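PDB 2GLF: probable M18 family aminopeptidase 1 from Thermotoga maritima, which probably acts as a zinc-dependent aminopeptidase, removing amino acids from the N-terminal ends of peptides. Local coordinates for residues R4-H9 against L347-A352. Sequence-based numbering, arbitrary orientation.
Sequences RKNVWH and LGYGVA
Asn6 CG stands anti to its backbone N (chi1 -171°) and Tyr349 CG anti to its own carbonyl carbon (chi1 -81°), placing the two CG atoms so that the amide and the phenol meet. Asn6 CB lies over one face of the Tyr349 ring in a CH-pi contact, 4.2 Å from the ring centroid and offset toward the rim. The amide plane is turned 81° from the ring, and its ND2 approaches Tyr349 CE1 and CZ. The other amide branch turns back on its own chain: Asn6 OD1 accepts from Trp8 N at 2.9 Å, an Asx turn that helps to hold the amide in this rotation. Arg4 CB meets the ring edge at Tyr349 CD2, 3.9 Å away, while the Lys5 carbonyl oxygen approaches CD2 obliquely. Further along, Val7 N donates to Gly348 O at 3.0 Å, the hydrogen bond that ties the two backbones, and Val7 CG2 lies 3.4 Å from Gly350 N. An alanine in place of Tyr349 would probably leave Asn6 CB and ND2 and Arg4 CB without the ring they pack on, opening a gap beside the N-terminal segment. Asp435, just inside helix 433-449, accepts hydrogen bonds from Gly348 N and Gly350 N, and Pro192 of a second subunit packs on Asn6. Away from the metal sites, the contact thus fastens the segment preceding helix 13-29 to the loop entering strand 351-354 through one backbone hydrogen bond and packing around the Tyr349 ring; with no salt bridge between the segments, its hold probably depends more on close fit than on charge.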
# COMPACT_ATOMS: atom_id res chain seq x y z
N ARG A 4 -1.67 -46.46 17.67
CA ARG A 4 -2.34 -46.94 16.45
C ARG A 4 -1.68 -48.14 15.77
O ARG A 4 -0.48 -48.36 15.90
CB ARG A 4 -2.47 -45.80 15.43
CG ARG A 4 -3.55 -44.77 15.78
CD ARG A 4 -3.70 -43.73 14.68
NE ARG A 4 -2.51 -42.89 14.54
CZ ARG A 4 -2.41 -41.88 13.69
NH1 ARG A 4 -3.43 -41.56 12.90
NH2 ARG A 4 -1.29 -41.17 13.63
N LYS A 5 -2.48 -48.91 15.04
CA LYS A 5 -1.98 -50.09 14.34
C LYS A 5 -2.01 -49.88 12.84
O LYS A 5 -2.82 -49.10 12.33
CB LYS A 5 -2.83 -51.32 14.66
CG LYS A 5 -2.89 -51.71 16.11
CD LYS A 5 -3.66 -53.01 16.27
CE LYS A 5 -3.81 -53.38 17.73
NZ LYS A 5 -2.49 -53.45 18.41
N ASN A 6 -1.15 -50.60 12.12
CA ASN A 6 -1.11 -50.50 10.67
C ASN A 6 -1.84 -51.70 10.08
O ASN A 6 -1.47 -52.85 10.30
CB ASN A 6 0.32 -50.45 10.15
CG ASN A 6 0.39 -50.14 8.66
OD1 ASN A 6 0.05 -50.98 7.82
ND2 ASN A 6 0.82 -48.93 8.33
N VAL A 7 -2.89 -51.41 9.32
CA VAL A 7 -3.68 -52.47 8.70
C VAL A 7 -2.83 -53.52 7.99
O VAL A 7 -3.12 -54.71 8.10
CB VAL A 7 -4.71 -51.87 7.73
CG1 VAL A 7 -5.44 -52.98 7.00
CG2 VAL A 7 -5.69 -51.01 8.51
N TRP A 8 -1.79 -53.11 7.27
CA TRP A 8 -0.95 -54.06 6.55
C TRP A 8 -0.35 -55.14 7.45
O TRP A 8 -0.01 -56.23 6.98
CB TRP A 8 0.19 -53.35 5.80
CG TRP A 8 -0.29 -52.47 4.68
CD1 TRP A 8 -0.41 -51.11 4.70
CD2 TRP A 8 -0.76 -52.90 3.39
NE1 TRP A 8 -0.94 -50.67 3.51
CE2 TRP A 8 -1.16 -51.74 2.69
CE3 TRP A 8 -0.89 -54.15 2.77
CZ2 TRP A 8 -1.68 -51.79 1.39
CZ3 TRP A 8 -1.41 -54.20 1.48
CH2 TRP A 8 -1.80 -53.02 0.80
N HIS A 9 -0.23 -54.84 8.75
CA HIS A 9 0.32 -55.81 9.69
C HIS A 9 -0.75 -56.63 10.41
O HIS A 9 -0.44 -57.39 11.32
CB HIS A 9 1.17 -55.08 10.74
CG HIS A 9 2.43 -54.50 10.20
ND1 HIS A 9 3.25 -53.67 10.95
CD2 HIS A 9 3.03 -54.63 8.99
CE1 HIS A 9 4.29 -53.32 10.22
NE2 HIS A 9 4.19 -53.89 9.03
N LEU A 347 -2.45 -42.59 6.29
CA LEU A 347 -2.78 -43.65 5.33
C LEU A 347 -2.37 -45.04 5.83
O LEU A 347 -1.28 -45.22 6.35
CB LEU A 347 -2.08 -43.40 3.99
CG LEU A 347 -2.53 -42.21 3.14
CD1 LEU A 347 -1.54 -42.03 1.99
CD2 LEU A 347 -3.93 -42.45 2.62
N GLY A 348 -3.26 -46.01 5.66
CA GLY A 348 -2.97 -47.37 6.08
C GLY A 348 -3.09 -47.66 7.57
O GLY A 348 -2.70 -48.73 8.03
N TYR A 349 -3.64 -46.71 8.33
CA TYR A 349 -3.80 -46.94 9.76
C TYR A 349 -5.24 -47.13 10.20
O TYR A 349 -5.61 -46.80 11.33
CB TYR A 349 -3.12 -45.81 10.56
CG TYR A 349 -1.63 -46.02 10.68
CD1 TYR A 349 -0.79 -45.86 9.57
CD2 TYR A 349 -1.07 -46.48 11.87
CE1 TYR A 349 0.57 -46.15 9.65
CE2 TYR A 349 0.29 -46.77 11.95
CZ TYR A 349 1.10 -46.61 10.85
OH TYR A 349 2.43 -46.93 10.93
N GLY A 350 -6.05 -47.67 9.29
CA GLY A 350 -7.44 -47.95 9.60
C GLY A 350 -8.49 -46.98 9.11
O GLY A 350 -8.20 -46.01 8.42
N VAL A 351 -9.74 -47.28 9.47
CA VAL A 351 -10.87 -46.45 9.10
C VAL A 351 -10.81 -45.22 9.99
O VAL A 351 -10.41 -45.31 11.16
CB VAL A 351 -12.21 -47.15 9.37
CG1 VAL A 351 -13.31 -46.52 8.55
CG2 VAL A 351 -12.09 -48.62 9.06
N ALA A 352 -11.21 -44.08 9.45
CA ALA A 352 -11.20 -42.85 10.21
C ALA A 352 -12.56 -42.60 10.82
O ALA A 352 -13.59 -42.70 10.14
CB ALA A 352 -10.81 -41.68 9.33